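Local coordinates for BtGH115A (Bacteroides thetaiotaomicron, PDB 5BY3), which acts as a family GH115 4-O-methyl-alpha-glucuronidase with specificity for decorated arabinogalactans, at residues D264-S269 / K312-R317; Q274-R279 / L292-V297. All blocks are in the same frame, centred on the assembly; numbering follows the deposited sequence.

Overall arrangement
Interactions 1 and 2 show how one helix of a TIM barrel can serve two packing tasks. Both use helix 265-283, with their centres about 11 Å apart. Interaction 1 sets the first turn of that helix against helix 308-329 and is partly buried, with exposed residues beside buried ones. Interaction 2, nested within the chain loop closed by interaction 1, sets a later turn against the loop after strand 290-291, and its touching residues are all buried. Neither has a hydrogen bond across it: the first rests on aliphatic and ring-edge packing, the second on selenium beside an indole. They join where Y265 CE1 lies 3.5 Å from W276 CZ3 and Y265 CB lies 3.8 Å from M294 SE.

Interaction 1 (D264-S269 / K312-R317); sequences DYVNNS and KAVLDR
V266 meets V314, and Y265 meets R317, where two helices of the TIM barrel lie side by side: helix 265-283, which precedes strand 290-291, and helix 308-329, which follows it. The short helical segments run at 40° to each other with their axes 11.1 Å apart, a separation bridged by side chains, with no hydrogen bond between residues 264-269 and 312-317. The two valines cross at about a right angle and touch through single methyl groups, V266 CG2 lying 3.8 Å from V314 CG2. In each valine this is the branch beside the backbone N, because CG1 takes the position anti to that N (chi1 179° in V266). The other methyl of V314, CG1, looks more loosely onto the stem of the tyrosine.

The second pair is built differently. R317 brings an aliphatic methylene, not its charge, to the rim of the tyrosine ring: its CG sits in the ring plane, 3.9 Å from Y265 CE2. Beyond CG the arginine chain bends twice, and although its guanidinium ends nearly parallel to the phenol, the two groups do not stack. One ring face is instead covered from within the same helix by S269 CB, 3.5 Å above the ring centre. At the far end of the ring the hydroxyl hydrogen-bonds to D321, one turn beyond R317, so the tyrosine reaches helix 308-329 by a polar route too. The helix start that carries both contacting residues is capped by D264, whose OD1 receives N267 N at 2.6 Å, nearly along the carboxylate C-O bond.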
ATOM      1  N   ASP A 264       1.652 -28.187 -14.991  1.00 52.24           N
ATOM      2  CA  ASP A 264       2.053 -29.202 -14.040  1.00 56.08           C
ATOM      3  C   ASP A 264       3.466 -29.610 -14.433  1.00 57.60           C
ATOM      4  O   ASP A 264       3.696 -30.096 -15.568  1.00 51.25           O
ATOM      5  CB  ASP A 264       1.090 -30.409 -14.155  1.00 60.55           C
ATOM      6  CG  ASP A 264       1.426 -31.521 -13.189  1.00 63.12           C
ATOM      7  OD1 ASP A 264       2.345 -32.313 -13.467  1.00 69.01           O
ATOM      8  OD2 ASP A 264       0.777 -31.594 -12.139  1.00 66.45           O
ATOM      9  N   TYR A 265       4.411 -29.411 -13.512  1.00 51.63           N
ATOM     10  CA  TYR A 265       5.800 -29.667 -13.862  1.00 57.33           C
ATOM     11  C   TYR A 265       6.163 -31.134 -13.652  1.00 61.18           C
ATOM     12  O   TYR A 265       6.998 -31.679 -14.380  1.00 64.87           O
ATOM     13  CB  TYR A 265       6.754 -28.728 -13.115  1.00 53.05           C
ATOM     14  CG  TYR A 265       7.975 -28.320 -13.911  1.00 51.14           C
ATOM     15  CD1 TYR A 265       7.858 -27.425 -14.971  1.00 52.16           C
ATOM     16  CD2 TYR A 265       9.262 -28.812 -13.593  1.00 52.46           C
ATOM     17  CE1 TYR A 265       8.965 -27.031 -15.709  1.00 53.20           C
ATOM     18  CE2 TYR A 265      10.385 -28.407 -14.309  1.00 47.18           C
ATOM     19  CZ  TYR A 265      10.227 -27.514 -15.365  1.00 52.97           C
ATOM     20  OH  TYR A 265      11.284 -27.091 -16.131  1.00 52.18           O
ATOM     21  N   VAL A 266       5.508 -31.772 -12.681  1.00 65.39           N
ATOM     22  CA  VAL A 266       5.730 -33.202 -12.406  1.00 63.54           C
ATOM     23  C   VAL A 266       5.362 -34.082 -13.616  1.00 62.86           C
ATOM     24  O   VAL A 266       6.071 -35.033 -13.890  1.00 67.80           O
ATOM     25  CB  VAL A 266       5.079 -33.668 -11.064  1.00 63.07           C
ATOM     26  CG1 VAL A 266       5.300 -35.157 -10.792  1.00 56.08           C
ATOM     27  CG2 VAL A 266       5.642 -32.867  -9.895  1.00 52.38           C
ATOM     28  N   ASN A 267       4.323 -33.721 -14.372  1.00 56.70           N
ATOM     29  CA  ASN A 267       3.789 -34.611 -15.415  1.00 59.52           C
ATOM     30  C   ASN A 267       3.892 -34.122 -16.863  1.00 58.79           C
ATOM     31  O   ASN A 267       3.753 -34.920 -17.816  1.00 54.55           O
ATOM     32  CB  ASN A 267       2.334 -34.984 -15.058  1.00 60.06           C
ATOM     33  CG  ASN A 267       2.255 -35.883 -13.833  1.00 65.28           C
ATOM     34  OD1 ASN A 267       2.789 -37.007 -13.847  1.00 66.80           O
ATOM     35  ND2 ASN A 267       1.596 -35.404 -12.767  1.00 55.71           N
ATOM     36  N   ASN A 268       4.145 -32.816 -17.006  1.00 58.64           N
ATOM     37  CA  ASN A 268       4.064 -32.105 -18.288  1.00 57.62           C
ATOM     38  C   ASN A 268       5.137 -31.008 -18.382  1.00 59.70           C
ATOM     39  O   ASN A 268       4.987 -30.044 -19.157  1.00 65.45           O
ATOM     40  CB  ASN A 268       2.639 -31.525 -18.465  1.00 52.37           C
ATOM     41  CG  ASN A 268       2.331 -31.084 -19.889  1.00 49.00           C
ATOM     42  OD1 ASN A 268       2.684 -31.735 -20.871  1.00 49.08           O
ATOM     43  ND2 ASN A 268       1.640 -29.954 -20.005  1.00 53.05           N
ATOM     44  N   SER A 269       6.230 -31.161 -17.626  1.00 55.09           N
ATOM     45  CA  SER A 269       7.361 -30.188 -17.685  1.00 58.03           C
ATOM     46  C   SER A 269       7.866 -29.732 -19.057  1.00 55.07           C
ATOM     47  O   SER A 269       8.253 -28.585 -19.186  1.00 59.58           O
ATOM     48  CB  SER A 269       8.552 -30.592 -16.796  1.00 61.02           C
ATOM     49  OG  SER A 269       9.035 -31.872 -17.127  1.00 67.49           O
ATOM     50  N   LYS A 312       8.384 -29.584  -2.418  1.00 79.24           N
ATOM     51  CA  LYS A 312       9.805 -29.153  -2.328  1.00 84.06           C
ATOM     52  C   LYS A 312      10.683 -29.737  -3.435  1.00 84.11           C
ATOM     53  O   LYS A 312      11.442 -29.001  -4.081  1.00 87.55           O
ATOM     54  CB  LYS A 312      10.412 -29.495  -0.956  1.00 96.09           C
ATOM     55  CG  LYS A 312      11.386 -28.451  -0.407  1.00100.54           C
ATOM     56  CD  LYS A 312      12.306 -28.995   0.688  1.00103.06           C
ATOM     57  CE  LYS A 312      13.629 -29.500   0.116  1.00 96.90           C
ATOM     58  NZ  LYS A 312      14.698 -29.486   1.150  1.00 87.05           N
ATOM     59  N   ALA A 313      10.575 -31.052  -3.639  1.00 74.66           N
ATOM     60  CA  ALA A 313      11.193 -31.755  -4.762  1.00 72.08           C
ATOM     61  C   ALA A 313      10.933 -31.059  -6.102  1.00 72.87           C
ATOM     62  O   ALA A 313      11.824 -31.026  -6.982  1.00 73.91           O
ATOM     63  CB  ALA A 313      10.687 -33.196  -4.806  1.00 72.21           C
ATOM     64  N   VAL A 314       9.715 -30.509  -6.241  1.00 69.17           N
ATOM     65  CA  VAL A 314       9.238 -29.819  -7.480  1.00 72.15           C
ATOM     66  C   VAL A 314      10.076 -28.575  -7.768  1.00 61.89           C
ATOM     67  O   VAL A 314      10.660 -28.430  -8.845  1.00 57.38           O
ATOM     68  CB  VAL A 314       7.731 -29.386  -7.401  1.00 70.56           C
ATOM     69  CG1 VAL A 314       7.290 -28.613  -8.654  1.00 73.34           C
ATOM     70  CG2 VAL A 314       6.814 -30.574  -7.167  1.00 66.89           C
ATOM     71  N   LEU A 315      10.112 -27.697  -6.776  1.00 62.24           N
ATOM     72  CA  LEU A 315      10.740 -26.392  -6.866  1.00 69.72           C
ATOM     73  C   LEU A 315      12.235 -26.487  -7.172  1.00 69.68           C
ATOM     74  O   LEU A 315      12.726 -25.773  -8.065  1.00 66.09           O
ATOM     75  CB  LEU A 315      10.480 -25.603  -5.574  1.00 72.12           C
ATOM     76  CG  LEU A 315       9.014 -25.333  -5.201  1.00 70.96           C
ATOM     77  CD1 LEU A 315       8.923 -24.626  -3.872  1.00 69.20           C
ATOM     78  CD2 LEU A 315       8.244 -24.537  -6.261  1.00 82.67           C
ATOM     79  N   ASP A 316      12.932 -27.378  -6.447  1.00 66.42           N
ATOM     80  CA  ASP A 316      14.331 -27.736  -6.731  1.00 59.04           C
ATOM     81  C   ASP A 316      14.513 -28.007  -8.226  1.00 56.24           C
ATOM     82  O   ASP A 316      15.441 -27.480  -8.831  1.00 59.63           O
ATOM     83  CB  ASP A 316      14.776 -28.945  -5.882  1.00 62.38           C
ATOM     84  CG  ASP A 316      14.686 -28.688  -4.353  1.00 64.56           C
ATOM     85  OD1 ASP A 316      14.924 -27.541  -3.917  1.00 58.65           O
ATOM     86  OD2 ASP A 316      14.403 -29.643  -3.576  1.00 64.37           O
ATOM     87  N   ARG A 317      13.586 -28.763  -8.828  1.00 54.52           N
ATOM     88  CA  ARG A 317      13.631 -29.077 -10.270  1.00 58.83           C
ATOM     89  C   ARG A 317      13.360 -27.817 -11.088  1.00 59.49           C
ATOM     90  O   ARG A 317      13.969 -27.592 -12.147  1.00 63.21           O
ATOM     91  CB  ARG A 317      12.634 -30.213 -10.638  1.00 68.73           C
ATOM     92  CG  ARG A 317      12.644 -30.674 -12.110  1.00 74.82           C
ATOM     93  CD  ARG A 317      12.602 -32.192 -12.276  1.00 79.94           C
ATOM     94  NE  ARG A 317      13.640 -32.859 -11.471  1.00 92.39           N
ATOM     95  CZ  ARG A 317      14.935 -32.982 -11.805  1.00 99.44           C
ATOM     96  NH1 ARG A 317      15.403 -32.503 -12.959  1.00106.03           N
ATOM     97  NH2 ARG A 317      15.786 -33.590 -10.978  1.00 82.00           N
TER

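Interaction 2 (Q274-R279 / L292-V297); sequences QFWEDR and LGMRGV
W276 and M294, the latter present as selenomethionine, provide the tight part of this contact between helix 265-283 and the loop after strand 290-291. The indole is the long arm: the nearest CA atoms of the two segments, in W276 and L292, are 11.1 Å apart, so it is the far edge of the benzene half of the indole that makes the contact. Its CZ2 comes within 4.2 Å of M294 SE. This is a Met-aromatic contact of oblique geometry, with SE 5.3 Å from the centroid of the six-membered ring and 71° off the ring normal. SE is carried out from the loop backbone by an extended chain, with chi2 near anti at 169°. The carbonyl of G293 adds a looser touch, its O atom 4.5 Å from W276 CZ2. G293 itself has backbone angles at which a CB would collide with the preceding carbonyl O, and its N is held by Q322 of helix 308-329, a residue that also touches the indole.

Away from this buried patch, Q274 and D278 lie exposed on the helix, and E277, partly exposed, turns its carboxylate to the hydroxyl of Y329. R295, also buried, takes no part in the contact and forms a salt bridge with E346. Only 86 Å² is buried between the segments, so this is a narrow apolar meeting of a barrel helix with the loop at the C-terminal end of the strand that follows it, in the eight-stranded parallel TIM barrel of this GH115 enzyme.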
ATOM      1  N   GLN A 274       8.759 -24.974 -22.275  1.00 53.88           N
ATOM      2  CA  GLN A 274       8.622 -24.316 -23.577  1.00 54.78           C
ATOM      3  C   GLN A 274       7.924 -22.970 -23.442  1.00 53.14           C
ATOM      4  O   GLN A 274       8.453 -21.958 -23.859  1.00 55.78           O
ATOM      5  CB  GLN A 274       7.819 -25.197 -24.541  1.00 63.07           C
ATOM      6  CG  GLN A 274       8.542 -26.449 -25.050  1.00 87.07           C
ATOM      7  CD  GLN A 274       7.759 -27.226 -26.118  1.00 90.88           C
ATOM      8  OE1 GLN A 274       6.522 -27.226 -26.133  1.00 99.57           O
ATOM      9  NE2 GLN A 274       8.484 -27.886 -27.023  1.00 87.08           N
ATOM     10  N   PHE A 275       6.717 -23.001 -22.876  1.00 54.83           N
ATOM     11  CA  PHE A 275       5.907 -21.847 -22.468  1.00 50.10           C
ATOM     12  C   PHE A 275       6.759 -20.697 -21.892  1.00 46.64           C
ATOM     13  O   PHE A 275       6.794 -19.611 -22.455  1.00 49.22           O
ATOM     14  CB  PHE A 275       4.858 -22.366 -21.448  1.00 49.87           C
ATOM     15  CG  PHE A 275       4.037 -21.303 -20.792  1.00 48.15           C
ATOM     16  CD1 PHE A 275       3.001 -20.664 -21.485  1.00 55.32           C
ATOM     17  CD2 PHE A 275       4.266 -20.953 -19.466  1.00 49.12           C
ATOM     18  CE1 PHE A 275       2.227 -19.690 -20.870  1.00 51.27           C
ATOM     19  CE2 PHE A 275       3.498 -19.977 -18.849  1.00 51.31           C
ATOM     20  CZ  PHE A 275       2.480 -19.348 -19.556  1.00 52.48           C
ATOM     21  N   TRP A 276       7.462 -20.956 -20.789  1.00 47.99           N
ATOM     22  CA  TRP A 276       8.406 -20.003 -20.178  1.00 44.85           C
ATOM     23  C   TRP A 276       9.458 -19.490 -21.174  1.00 55.18           C
ATOM     24  O   TRP A 276       9.628 -18.267 -21.322  1.00 59.51           O
ATOM     25  CB  TRP A 276       9.109 -20.665 -18.998  1.00 42.63           C
ATOM     26  CG  TRP A 276       8.271 -20.970 -17.838  1.00 39.72           C
ATOM     27  CD1 TRP A 276       7.093 -20.363 -17.492  1.00 42.39           C
ATOM     28  CD2 TRP A 276       8.541 -21.916 -16.815  1.00 39.82           C
ATOM     29  NE1 TRP A 276       6.597 -20.898 -16.345  1.00 40.69           N
ATOM     30  CE2 TRP A 276       7.473 -21.837 -15.881  1.00 40.88           C
ATOM     31  CE3 TRP A 276       9.568 -22.832 -16.588  1.00 40.59           C
ATOM     32  CZ2 TRP A 276       7.405 -22.638 -14.732  1.00 42.38           C
ATOM     33  CZ3 TRP A 276       9.514 -23.623 -15.434  1.00 37.31           C
ATOM     34  CH2 TRP A 276       8.428 -23.521 -14.520  1.00 43.68           C
ATOM     35  N   GLU A 277      10.107 -20.432 -21.879  1.00 57.56           N
ATOM     36  CA  GLU A 277      11.217 -20.166 -22.806  1.00 58.12           C
ATOM     37  C   GLU A 277      10.912 -19.139 -23.872  1.00 55.06           C
ATOM     38  O   GLU A 277      11.711 -18.228 -24.105  1.00 60.73           O
ATOM     39  CB  GLU A 277      11.694 -21.461 -23.469  1.00 67.38           C
ATOM     40  CG  GLU A 277      12.682 -21.263 -24.620  1.00 71.65           C
ATOM     41  CD  GLU A 277      13.076 -22.567 -25.281  1.00 78.40           C
ATOM     42  OE1 GLU A 277      14.251 -22.997 -25.108  1.00 73.47           O
ATOM     43  OE2 GLU A 277      12.199 -23.158 -25.958  1.00 77.91           O
ATOM     44  N   ASP A 278       9.770 -19.280 -24.528  1.00 53.37           N
ATOM     45  CA  ASP A 278       9.432 -18.382 -25.624  1.00 54.44           C
ATOM     46  C   ASP A 278       9.469 -16.942 -25.149  1.00 58.09           C
ATOM     47  O   ASP A 278       9.907 -16.051 -25.876  1.00 61.45           O
ATOM     48  CB  ASP A 278       8.061 -18.732 -26.182  1.00 61.88           C
ATOM     49  CG  ASP A 278       8.009 -20.127 -26.801  1.00 65.98           C
ATOM     50  OD1 ASP A 278       9.094 -20.736 -26.967  1.00 65.61           O
ATOM     51  OD2 ASP A 278       6.877 -20.590 -27.138  1.00 58.84           O
ATOM     52  N   ARG A 279       9.028 -16.754 -23.899  1.00 59.64           N
ATOM     53  CA  ARG A 279       8.894 -15.458 -23.251  1.00 54.35           C
ATOM     54  C   ARG A 279      10.247 -14.870 -22.856  1.00 51.64           C
ATOM     55  O   ARG A 279      10.532 -13.740 -23.192  1.00 50.61           O
ATOM     56  CB  ARG A 279       7.963 -15.581 -22.031  1.00 49.66           C
ATOM     57  CG  ARG A 279       7.975 -14.421 -21.050  1.00 41.23           C
ATOM     58  CD  ARG A 279       7.484 -13.094 -21.641  1.00 42.73           C
ATOM     59  NE  ARG A 279       6.380 -13.239 -22.581  1.00 40.37           N
ATOM     60  CZ  ARG A 279       5.120 -13.422 -22.228  1.00 40.08           C
ATOM     61  NH1 ARG A 279       4.778 -13.486 -20.940  1.00 46.07           N
ATOM     62  NH2 ARG A 279       4.197 -13.538 -23.154  1.00 35.86           N
ATOM     63  N   LEU A 292      10.795 -16.386  -9.523  1.00 41.68           N
ATOM     64  CA  LEU A 292      11.111 -17.811  -9.607  1.00 44.55           C
ATOM     65  C   LEU A 292      10.028 -18.664  -8.972  1.00 49.24           C
ATOM     66  O   LEU A 292       9.175 -18.144  -8.241  1.00 48.60           O
ATOM     67  CB  LEU A 292      12.473 -18.109  -8.989  1.00 42.77           C
ATOM     68  CG  LEU A 292      13.710 -17.589  -9.715  1.00 45.67           C
ATOM     69  CD1 LEU A 292      14.927 -18.334  -9.186  1.00 47.69           C
ATOM     70  CD2 LEU A 292      13.596 -17.740 -11.225  1.00 42.12           C
ATOM     71  N   GLY A 293      10.065 -19.969  -9.258  1.00 49.64           N
ATOM     72  CA  GLY A 293       9.190 -20.933  -8.602  1.00 45.58           C
ATOM     73  C   GLY A 293       7.961 -21.267  -9.408  1.00 48.10           C
ATOM     74  O   GLY A 293       7.914 -21.027 -10.606  1.00 43.89           O
HETATM   75  N   MSE A 294       6.966 -21.826  -8.722  1.00 58.21           N
HETATM   76  CA  MSE A 294       5.722 -22.312  -9.338  1.00 65.33           C
HETATM   77  C   MSE A 294       4.625 -22.438  -8.295  1.00 68.78           C
HETATM   78  O   MSE A 294       4.835 -22.990  -7.201  1.00 62.95           O
HETATM   79  CB  MSE A 294       5.921 -23.662 -10.044  1.00 55.42           C
HETATM   80  CG  MSE A 294       4.855 -23.813 -11.120  1.00 59.35           C
HETATM   81 SE   MSE A 294       5.289 -25.344 -12.278  1.00 62.28          SE
HETATM   82  CE  MSE A 294       3.745 -25.480 -13.482  1.00 63.88           C
ATOM     83  N   ARG A 295       3.450 -21.905  -8.637  1.00 73.39           N
ATOM     84  CA  ARG A 295       2.204 -22.137  -7.893  1.00 69.25           C
ATOM     85  C   ARG A 295       1.167 -22.636  -8.899  1.00 71.83           C
ATOM     86  O   ARG A 295       1.533 -23.319  -9.878  1.00 76.75           O
ATOM     87  CB  ARG A 295       1.734 -20.861  -7.167  1.00 68.73           C
ATOM     88  CG  ARG A 295       2.616 -20.406  -6.004  1.00 61.05           C
ATOM     89  CD  ARG A 295       2.135 -19.070  -5.428  1.00 64.39           C
ATOM     90  NE  ARG A 295       1.080 -19.233  -4.419  1.00 60.54           N
ATOM     91  CZ  ARG A 295      -0.091 -18.595  -4.414  1.00 53.18           C
ATOM     92  NH1 ARG A 295      -0.400 -17.688  -5.340  1.00 44.86           N
ATOM     93  NH2 ARG A 295      -0.950 -18.852  -3.439  1.00 56.28           N
ATOM     94  N   GLY A 296      -0.106 -22.299  -8.671  1.00 68.10           N
ATOM     95  CA  GLY A 296      -1.175 -22.614  -9.616  1.00 61.50           C
ATOM     96  C   GLY A 296      -1.244 -21.694 -10.839  1.00 59.29           C
ATOM     97  O   GLY A 296      -0.323 -20.877 -11.087  1.00 52.08           O
ATOM     98  N   VAL A 297      -2.330 -21.862 -11.606  1.00 52.92           N
ATOM     99  CA  VAL A 297      -2.737 -20.952 -12.677  1.00 65.67           C
ATOM    100  C   VAL A 297      -2.973 -19.493 -12.183  1.00 71.69           C
ATOM    101  O   VAL A 297      -2.430 -18.534 -12.773  1.00 69.05           O
ATOM    102  CB  VAL A 297      -3.938 -21.544 -13.479  1.00 67.37           C
ATOM    103  CG1 VAL A 297      -4.680 -20.471 -14.282  1.00 68.90           C
ATOM    104  CG2 VAL A 297      -3.447 -22.664 -14.397  1.00 59.84           C
TER